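Local coordinates for protein ribonucleoside-diphosphate reductase (Pseudomonas aeruginosa, PDB 5IM3) that binds the allosteric nucleotide dATP and probably reduces ribonucleoside diphosphates to the deoxyribonucleotide precursors of DNA, at residues A[307-310]-A[316-319]; A[226-231]-A[290-295]; A[301-306]-A[776-781]. All coordinates share one frame; numbering follows the deposited sequence.

Contact 1 (A[307-310]-A[316-319]); sequences YFIH and FELP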
loop_
_atom_site.group_PDB
_atom_site.type_symbol
_atom_site.label_atom_id
_atom_site.label_comp_id
_atom_site.label_asym_id
_atom_site.label_seq_id
_atom_site.Cartn_x
_atom_site.Cartn_y
_atom_site.Cartn_z
ATOM N N TYR A 307 -37.211 27.324 -20.914
ATOM C CA TYR A 307 -37.199 27.977 -22.218
ATOM C C TYR A 307 -38.470 28.741 -22.558
ATOM O O TYR A 307 -38.389 29.757 -23.254
ATOM C CB TYR A 307 -36.921 26.946 -23.319
ATOM C CG TYR A 307 -35.474 26.504 -23.351
ATOM C CD1 TYR A 307 -34.548 27.153 -24.156
ATOM C CD2 TYR A 307 -35.030 25.454 -22.558
ATOM C CE1 TYR A 307 -33.223 26.761 -24.183
ATOM C CE2 TYR A 307 -33.704 25.053 -22.576
ATOM C CZ TYR A 307 -32.807 25.713 -23.390
ATOM O OH TYR A 307 -31.486 25.328 -23.420
ATOM N N PHE A 308 -39.637 28.302 -22.093
ATOM C CA PHE A 308 -40.871 29.007 -22.418
ATOM C C PHE A 308 -40.907 30.374 -21.746
ATOM O O PHE A 308 -40.560 30.518 -20.571
ATOM C CB PHE A 308 -42.091 28.186 -21.986
ATOM C CG PHE A 308 -42.336 26.954 -22.821
ATOM C CD1 PHE A 308 -41.730 26.794 -24.058
ATOM C CD2 PHE A 308 -43.186 25.958 -22.367
ATOM C CE1 PHE A 308 -41.961 25.669 -24.818
ATOM C CE2 PHE A 308 -43.422 24.826 -23.125
ATOM C CZ PHE A 308 -42.809 24.681 -24.351
ATOM N N ILE A 309 -41.337 31.385 -22.507
ATOM C CA ILE A 309 -41.452 32.734 -21.972
ATOM C C ILE A 309 -42.551 32.772 -20.917
ATOM O O ILE A 309 -43.571 32.077 -21.017
ATOM C CB ILE A 309 -41.728 33.745 -23.101
ATOM C CG1 ILE A 309 -40.573 33.760 -24.113
ATOM C CG2 ILE A 309 -41.954 35.146 -22.534
ATOM C CD1 ILE A 309 -39.266 34.235 -23.557
ATOM N N HIS A 310 -42.352 33.608 -19.900
ATOM C CA HIS A 310 -43.230 33.628 -18.739
ATOM C C HIS A 310 -43.258 35.024 -18.136
ATOM O O HIS A 310 -42.383 35.853 -18.394
ATOM C CB HIS A 310 -42.766 32.617 -17.687
ATOM C CG HIS A 310 -41.319 32.753 -17.329
ATOM N ND1 HIS A 310 -40.873 33.594 -16.331
ATOM C CD2 HIS A 310 -40.213 32.175 -17.855
ATOM C CE1 HIS A 310 -39.557 33.516 -16.249
ATOM N NE2 HIS A 310 -39.132 32.663 -17.163
ATOM N N PHE A 316 -46.781 31.628 -20.462
ATOM C CA PHE A 316 -47.819 31.916 -21.445
ATOM C C PHE A 316 -47.334 31.679 -22.873
ATOM O O PHE A 316 -47.903 32.236 -23.816
ATOM C CB PHE A 316 -48.346 33.344 -21.276
ATOM C CG PHE A 316 -47.331 34.417 -21.557
ATOM C CD1 PHE A 316 -46.433 34.817 -20.581
ATOM C CD2 PHE A 316 -47.292 35.044 -22.792
ATOM C CE1 PHE A 316 -45.506 35.811 -20.837
ATOM C CE2 PHE A 316 -46.369 36.038 -23.054
ATOM C CZ PHE A 316 -45.474 36.423 -22.076
ATOM N N GLU A 317 -46.311 30.844 -23.050
ATOM C CA GLU A 317 -45.820 30.453 -24.369
ATOM C C GLU A 317 -46.007 28.948 -24.528
ATOM O O GLU A 317 -45.371 28.161 -23.816
ATOM C CB GLU A 317 -44.354 30.844 -24.545
ATOM C CG GLU A 317 -43.812 30.603 -25.944
ATOM C CD GLU A 317 -42.396 31.119 -26.119
ATOM O OE1 GLU A 317 -41.582 30.967 -25.181
ATOM O OE2 GLU A 317 -42.100 31.682 -27.195
ATOM N N LEU A 318 -46.873 28.551 -25.461
ATOM C CA LEU A 318 -47.134 27.143 -25.719
ATOM C C LEU A 318 -46.085 26.557 -26.662
ATOM O O LEU A 318 -45.426 27.289 -27.404
ATOM C CB LEU A 318 -48.533 26.968 -26.305
ATOM C CG LEU A 318 -49.666 27.077 -25.280
ATOM C CD1 LEU A 318 -51.021 27.209 -25.955
ATOM C CD2 LEU A 318 -49.654 25.868 -24.351
ATOM N N PRO A 319 -45.920 25.231 -26.662
ATOM C CA PRO A 319 -44.759 24.649 -27.365
ATOM C C PRO A 319 -44.671 25.014 -28.839
ATOM O O PRO A 319 -43.594 25.399 -29.308
ATOM C CB PRO A 319 -44.954 23.140 -27.155
ATOM C CG PRO A 319 -45.770 23.030 -25.918
ATOM C CD PRO A 319 -46.709 24.202 -25.962
#
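Ile309 and Glu317 pair at the base of a small beta hairpin (strands 310-311 and 314-315) between helix 297-307 and helix 319-330. The two chain segments run roughly antiparallel, with their directions 155° apart.

Two hydrogen bonds join them. Ile309 N donates to Glu317 OE1 at 2.7 Å in a nearly straight bond of 165°. The N-H meets this oxygen on its anti side, somewhat out of the carboxylate plane. Glu317 CG lies opposite its own backbone N (chi1 -174°) and the chain beyond is extended, which sets OE1 at the N-H of Ile309. The second bond is backbone to backbone, from Phe316 N to Ile309 O at 3.3 Å.

A carbonyl meets an aromatic ring next. Glu317 O sits over one face of Phe308, displaced toward the rim, 3.4 Å from Phe308 CG.

The rest is apolar. The far end of the same ring, Phe308 CZ, reaches Pro319 CG at 3.7 Å. Ile309 CG2 lies 3.8 Å from Phe316 CZ, while the backbone of His310 comes to the edge of the Phe316 ring.

Glu317 OE2 forms a salt bridge with Arg325 of helix 319-330. The buried carboxylate is thus gripped from both oxygens, by a main-chain N-H and by an arginine. The pairing probably stabilises the negative charge. It also ties the loop to helix 319-330.

Contact 2 (A[226-231]-A[290-295]); sequences LLMDTL and ERDQQF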
loop_
_atom_site.group_PDB
_atom_site.type_symbol
_atom_site.label_atom_id
_atom_site.label_comp_id
_atom_site.label_asym_id
_atom_site.label_seq_id
_atom_site.Cartn_x
_atom_site.Cartn_y
_atom_site.Cartn_z
ATOM N N LEU A 226 -50.547 14.554 -21.001
ATOM C CA LEU A 226 -51.408 14.909 -19.879
ATOM C C LEU A 226 -50.962 16.216 -19.235
ATOM O O LEU A 226 -51.793 17.081 -18.932
ATOM C CB LEU A 226 -51.423 13.775 -18.854
ATOM C CG LEU A 226 -52.022 12.453 -19.349
ATOM C CD1 LEU A 226 -51.788 11.335 -18.342
ATOM C CD2 LEU A 226 -53.507 12.611 -19.641
ATOM N N LEU A 227 -49.653 16.381 -19.019
ATOM C CA LEU A 227 -49.140 17.625 -18.457
ATOM C C LEU A 227 -49.487 18.822 -19.332
ATOM O O LEU A 227 -49.661 19.935 -18.824
ATOM C CB LEU A 227 -47.623 17.527 -18.275
ATOM C CG LEU A 227 -46.904 18.792 -17.797
ATOM C CD1 LEU A 227 -47.443 19.247 -16.446
ATOM C CD2 LEU A 227 -45.398 18.552 -17.727
ATOM N N MET A 228 -49.586 18.615 -20.647
ATOM C CA MET A 228 -49.901 19.710 -21.557
ATOM C C MET A 228 -51.226 20.374 -21.207
ATOM O O MET A 228 -51.429 21.553 -21.517
ATOM C CB MET A 228 -49.939 19.185 -22.991
ATOM C CG MET A 228 -49.859 20.264 -24.056
ATOM S SD MET A 228 -48.176 20.854 -24.312
ATOM C CE MET A 228 -47.424 19.377 -25.006
ATOM N N ASP A 229 -52.138 19.638 -20.567
ATOM C CA ASP A 229 -53.436 20.208 -20.222
ATOM C C ASP A 229 -53.282 21.372 -19.251
ATOM O O ASP A 229 -54.000 22.373 -19.353
ATOM C CB ASP A 229 -54.339 19.126 -19.629
ATOM C CG ASP A 229 -55.813 19.435 -19.804
ATOM O OD1 ASP A 229 -56.209 19.855 -20.913
ATOM O OD2 ASP A 229 -56.578 19.256 -18.833
ATOM N N THR A 230 -52.349 21.260 -18.301
ATOM C CA THR A 230 -52.087 22.369 -17.388
ATOM C C THR A 230 -51.475 23.551 -18.125
ATOM O O THR A 230 -51.802 24.708 -17.837
ATOM C CB THR A 230 -51.157 21.921 -16.257
ATOM O OG1 THR A 230 -51.702 20.766 -15.613
ATOM C CG2 THR A 230 -50.983 23.035 -15.229
ATOM N N LEU A 231 -50.578 23.277 -19.075
ATOM C CA LEU A 231 -49.940 24.352 -19.828
ATOM C C LEU A 231 -50.957 25.119 -20.664
ATOM O O LEU A 231 -50.931 26.355 -20.706
ATOM C CB LEU A 231 -48.838 23.780 -20.721
ATOM C CG LEU A 231 -47.469 23.536 -20.078
ATOM C CD1 LEU A 231 -47.555 22.563 -18.914
ATOM C CD2 LEU A 231 -46.490 23.032 -21.128
ATOM N N GLU A 290 -50.698 18.858 -33.883
ATOM C CA GLU A 290 -50.400 17.450 -33.648
ATOM C C GLU A 290 -48.950 17.221 -33.239
ATOM O O GLU A 290 -48.644 16.180 -32.651
ATOM C CB GLU A 290 -50.722 16.629 -34.895
ATOM C CG GLU A 290 -52.212 16.373 -35.107
ATOM C CD GLU A 290 -52.793 15.378 -34.112
ATOM O OE1 GLU A 290 -52.022 14.801 -33.316
ATOM O OE2 GLU A 290 -54.024 15.165 -34.130
ATOM N N ARG A 291 -48.050 18.159 -33.532
ATOM C CA ARG A 291 -46.652 17.970 -33.159
ATOM C C ARG A 291 -46.429 18.071 -31.656
ATOM O O ARG A 291 -45.338 17.731 -31.189
ATOM C CB ARG A 291 -45.779 18.978 -33.904
ATOM C CG ARG A 291 -46.053 18.982 -35.399
ATOM C CD ARG A 291 -44.969 19.681 -36.189
ATOM N NE ARG A 291 -45.353 19.848 -37.588
ATOM C CZ ARG A 291 -44.531 20.260 -38.546
ATOM N NH1 ARG A 291 -43.266 20.541 -38.262
ATOM N NH2 ARG A 291 -44.971 20.384 -39.790
ATOM N N ASP A 292 -47.430 18.511 -30.890
ATOM C CA ASP A 292 -47.341 18.429 -29.436
ATOM C C ASP A 292 -47.297 16.982 -28.963
ATOM O O ASP A 292 -46.739 16.692 -27.898
ATOM C CB ASP A 292 -48.525 19.153 -28.793
ATOM C CG ASP A 292 -48.321 20.653 -28.713
ATOM O OD1 ASP A 292 -47.307 21.152 -29.246
ATOM O OD2 ASP A 292 -49.181 21.337 -28.118
ATOM N N GLN A 293 -47.879 16.062 -29.734
ATOM C CA GLN A 293 -47.874 14.652 -29.366
ATOM C C GLN A 293 -46.482 14.034 -29.427
ATOM O O GLN A 293 -46.292 12.928 -28.908
ATOM C CB GLN A 293 -48.824 13.872 -30.280
ATOM C CG GLN A 293 -50.234 14.453 -30.386
ATOM C CD GLN A 293 -50.942 14.534 -29.046
ATOM O OE1 GLN A 293 -50.665 15.421 -28.240
ATOM N NE2 GLN A 293 -51.859 13.604 -28.801
ATOM N N GLN A 294 -45.511 14.718 -30.037
ATOM C CA GLN A 294 -44.169 14.168 -30.189
ATOM C C GLN A 294 -43.371 14.184 -28.894
ATOM O O GLN A 294 -42.372 13.466 -28.791
ATOM C CB GLN A 294 -43.397 14.952 -31.256
ATOM C CG GLN A 294 -44.078 15.011 -32.614
ATOM C CD GLN A 294 -43.429 16.011 -33.549
ATOM O OE1 GLN A 294 -42.519 16.746 -33.158
ATOM N NE2 GLN A 294 -43.896 16.047 -34.791
ATOM N N PHE A 295 -43.792 14.968 -27.907
ATOM C CA PHE A 295 -42.947 15.273 -26.761
ATOM C C PHE A 295 -42.852 14.102 -25.794
ATOM O O PHE A 295 -43.864 13.495 -25.428
ATOM C CB PHE A 295 -43.478 16.498 -26.020
ATOM C CG PHE A 295 -43.088 17.801 -26.647
ATOM C CD1 PHE A 295 -41.776 18.238 -26.600
ATOM C CD2 PHE A 295 -44.034 18.594 -27.273
ATOM C CE1 PHE A 295 -41.412 19.438 -27.173
ATOM C CE2 PHE A 295 -43.676 19.794 -27.847
ATOM C CZ PHE A 295 -42.364 20.217 -27.799
#
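Met228 reaches from helix 219-239 to Asp292 and Phe295, in a helix-to-turn packing. The turn is a stretch of 3-10 helix just ahead of helix 297-307. The helix side falls in the second ATP cone region, and the turn belongs to the all-alpha region of the reductase.

Glu290 O accepts a bond from Gln293 N, and Arg291 O accepts one from Gln294 N. These three-residue spacings are those of a 3-10 helix.

Asp292 is the first residue to meet the helix. Its CB lies 4.0 Å from Met228 CE, and the methyl is equally far from Asp292 CG. The sulfur is close too, with Met228 SD 4.0 Å from Asp292 OD2. The two side chains cross at about a right angle. The carboxylate has its own polar partners: OD1 bonds Gln320 NE2 and OD2 bonds Tyr254 OH. Both oxygens are therefore satisfied although the residue is buried, and the methionine meets a carboxylate already fixed in its rotation.

Phe295 comes last, where the 3-10 turn gives way to loop. Its backbone N makes a weak bond to Asp292 O. The ring then meets the same methyl group obliquely, and its other neighbours include Phe351, met edge-to-face. Pro319 touches Met228, Asp292 and Phe295 alike and joins the cluster, as Leu300 does on Met228.

Met228 CG lies opposite the backbone N (chi1 -163°), and the chain then bends at chi2 and chi3. The bends turn the methyl toward both partners, with Met228 CE 4.2 Å from Phe295 CD2.

Contact 3 (A[301-306]-A[776-781]); sequences QTLYDR and ANITGV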
loop_
_atom_site.group_PDB
_atom_site.type_symbol
_atom_site.label_atom_id
_atom_site.label_comp_id
_atom_site.label_asym_id
_atom_site.label_seq_id
_atom_site.Cartn_x
_atom_site.Cartn_y
_atom_site.Cartn_z
ATOM N N GLN A 301 -40.824 18.954 -20.012
ATOM C CA GLN A 301 -40.328 19.530 -18.768
ATOM C C GLN A 301 -39.179 20.495 -19.028
ATOM O O GLN A 301 -39.138 21.591 -18.460
ATOM C CB GLN A 301 -39.876 18.416 -17.821
ATOM C CG GLN A 301 -40.964 17.906 -16.893
ATOM C CD GLN A 301 -41.125 18.773 -15.659
ATOM O OE1 GLN A 301 -41.839 19.778 -15.677
ATOM N NE2 GLN A 301 -40.457 18.387 -14.575
ATOM N N THR A 302 -38.239 20.103 -19.892
ATOM C CA THR A 302 -37.070 20.937 -20.154
ATOM C C THR A 302 -37.481 22.292 -20.715
ATOM O O THR A 302 -37.046 23.341 -20.224
ATOM C CB THR A 302 -36.128 20.224 -21.124
ATOM O OG1 THR A 302 -35.680 18.994 -20.543
ATOM C CG2 THR A 302 -34.921 21.101 -21.448
ATOM N N LEU A 303 -38.311 22.288 -21.758
ATOM C CA LEU A 303 -38.760 23.542 -22.353
ATOM C C LEU A 303 -39.565 24.364 -21.358
ATOM O O LEU A 303 -39.319 25.562 -21.183
ATOM C CB LEU A 303 -39.584 23.255 -23.611
ATOM C CG LEU A 303 -38.812 22.653 -24.789
ATOM C CD1 LEU A 303 -39.749 22.327 -25.939
ATOM C CD2 LEU A 303 -37.705 23.592 -25.254
ATOM N N TYR A 304 -40.528 23.733 -20.686
ATOM C CA TYR A 304 -41.406 24.470 -19.783
ATOM C C TYR A 304 -40.627 25.089 -18.634
ATOM O O TYR A 304 -40.899 26.228 -18.237
ATOM C CB TYR A 304 -42.498 23.550 -19.242
ATOM C CG TYR A 304 -43.403 24.223 -18.235
ATOM C CD1 TYR A 304 -44.553 24.885 -18.640
ATOM C CD2 TYR A 304 -43.105 24.201 -16.877
ATOM C CE1 TYR A 304 -45.381 25.507 -17.725
ATOM C CE2 TYR A 304 -43.927 24.817 -15.955
ATOM C CZ TYR A 304 -45.063 25.469 -16.384
ATOM O OH TYR A 304 -45.882 26.084 -15.465
ATOM N N ASP A 305 -39.662 24.356 -18.080
ATOM C CA ASP A 305 -38.964 24.842 -16.896
ATOM C C ASP A 305 -38.081 26.040 -17.217
ATOM O O ASP A 305 -38.002 26.984 -16.423
ATOM C CB ASP A 305 -38.129 23.721 -16.275
ATOM C CG ASP A 305 -38.982 22.623 -15.667
ATOM O OD1 ASP A 305 -40.196 22.843 -15.470
ATOM O OD2 ASP A 305 -38.431 21.539 -15.376
ATOM N N ARG A 306 -37.419 26.033 -18.374
ATOM C CA ARG A 306 -36.335 26.977 -18.624
ATOM C C ARG A 306 -36.433 27.762 -19.924
ATOM O O ARG A 306 -35.780 28.807 -20.022
ATOM C CB ARG A 306 -34.982 26.247 -18.600
ATOM C CG ARG A 306 -34.612 25.707 -17.224
ATOM C CD ARG A 306 -33.230 25.066 -17.205
ATOM N NE ARG A 306 -33.161 23.863 -18.033
ATOM C CZ ARG A 306 -32.158 22.990 -18.003
ATOM N NH1 ARG A 306 -31.131 23.173 -17.180
ATOM N NH2 ARG A 306 -32.180 21.925 -18.795
ATOM N N ALA A 776 -30.829 17.343 -27.157
ATOM C CA ALA A 776 -31.136 15.925 -27.301
ATOM C C ALA A 776 -32.271 15.521 -26.367
ATOM O O ALA A 776 -33.157 14.751 -26.753
ATOM C CB ALA A 776 -29.889 15.082 -27.032
ATOM N N ASN A 777 -32.264 16.039 -25.136
ATOM C CA ASN A 777 -33.375 15.798 -24.222
ATOM C C ASN A 777 -34.667 16.405 -24.752
ATOM O O ASN A 777 -35.746 15.825 -24.588
ATOM C CB ASN A 777 -33.054 16.370 -22.841
ATOM C CG ASN A 777 -31.986 15.582 -22.115
ATOM O OD1 ASN A 777 -31.329 14.716 -22.697
ATOM N ND2 ASN A 777 -31.805 15.877 -20.835
ATOM N N ILE A 778 -34.581 17.584 -25.375
ATOM C CA ILE A 778 -35.780 18.213 -25.923
ATOM C C ILE A 778 -36.372 17.343 -27.024
ATOM O O ILE A 778 -37.591 17.159 -27.101
ATOM C CB ILE A 778 -35.459 19.632 -26.430
ATOM C CG1 ILE A 778 -35.074 20.540 -25.258
ATOM C CG2 ILE A 778 -36.653 20.222 -27.183
ATOM C CD1 ILE A 778 -34.536 21.890 -25.677
ATOM N N THR A 779 -35.522 16.791 -27.885
ATOM C CA THR A 779 -35.966 15.981 -29.010
ATOM C C THR A 779 -36.083 14.500 -28.674
ATOM O O THR A 779 -36.617 13.739 -29.487
ATOM C CB THR A 779 -35.009 16.159 -30.195
ATOM O OG1 THR A 779 -33.683 15.793 -29.799
ATOM C CG2 THR A 779 -35.017 17.608 -30.680
ATOM N N GLY A 780 -35.593 14.074 -27.514
ATOM C CA GLY A 780 -35.770 12.703 -27.067
ATOM C C GLY A 780 -34.837 11.692 -27.696
ATOM O O GLY A 780 -35.239 10.544 -27.920
ATOM N N VAL A 781 -33.590 12.077 -27.973
ATOM C CA VAL A 781 -32.625 11.209 -28.634
ATOM C C VAL A 781 -31.343 11.168 -27.806
ATOM O O VAL A 781 -31.207 11.861 -26.798
ATOM C CB VAL A 781 -32.328 11.664 -30.080
ATOM C CG1 VAL A 781 -33.606 11.626 -30.923
ATOM C CG2 VAL A 781 -31.711 13.064 -30.091
#
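A helix-to-helix contact joins the all-alpha domain to the ten-stranded alpha-beta barrel domain of the reductase, with Thr302 and Leu303 of helix 297-307 packed on Ile778 of helix 773-779. The nearest backbone approach is between Thr302 CA and Ile778 CA, at 6.5 Å.

Ile778 is the centre of the contact. Both of its branches touch Leu303. Its CD1 methyl lies 3.6 Å from Leu303 CD2, and its CG2 methyl is 3.9 Å from Leu303 CD1. Leucine and isoleucine cross at about a right angle. Each methyl of the leucine has a neighbour on the isoleucine. The leucine also touches Phe295 and Phe308, which extends the apolar patch within the all-alpha domain.

Thr302 adds its methyl. Thr302 CG2 is 3.9 Å from Ile778 CG1. The torsion chi1 of -61° places OG1 beside the backbone N, where it bonds Leu298 O one turn back in its own helix. The methyl then faces the isoleucine. Asn777 adds a looser approach, its CB 4.4 Å from Thr302 OG1.

Just past the contact the second helix ends in a Schellman motif. Val781 N bonds Ala776 O at 3.0 Å, and Gly780 N makes a weak inner bond to Asn777 O. Gly780 has positive phi (79°) and turns the chain away.

The contact is carried by aliphatic carbons, mostly methyls, with the threonine hydroxyl satisfied inside its own helix. The two domains are therefore held here by close fit and burial of apolar surface, and not by directional bonds.

From the N terminus, contact 2 comes first. It closes a loop of 58 residues, more than half of them helical, between helix 219-239 and the turn at 290-295. It is complete before the other two open. Contact 3 opens next, on helix 297-307, and closes 469 residues later on helix 773-779. Contact 1 is nested inside that long loop and spans five residues. The contacts also touch each other. Pro319 packs on Met228 and Phe295, joining contacts 1 and 2. Phe308 N probably bonds Leu303 O, joining contacts 1 and 3. Tyr304 packs on Leu231, joining contacts 2 and 3. Together they tie the second ATP cone region, the all-alpha domain and the barrel domain.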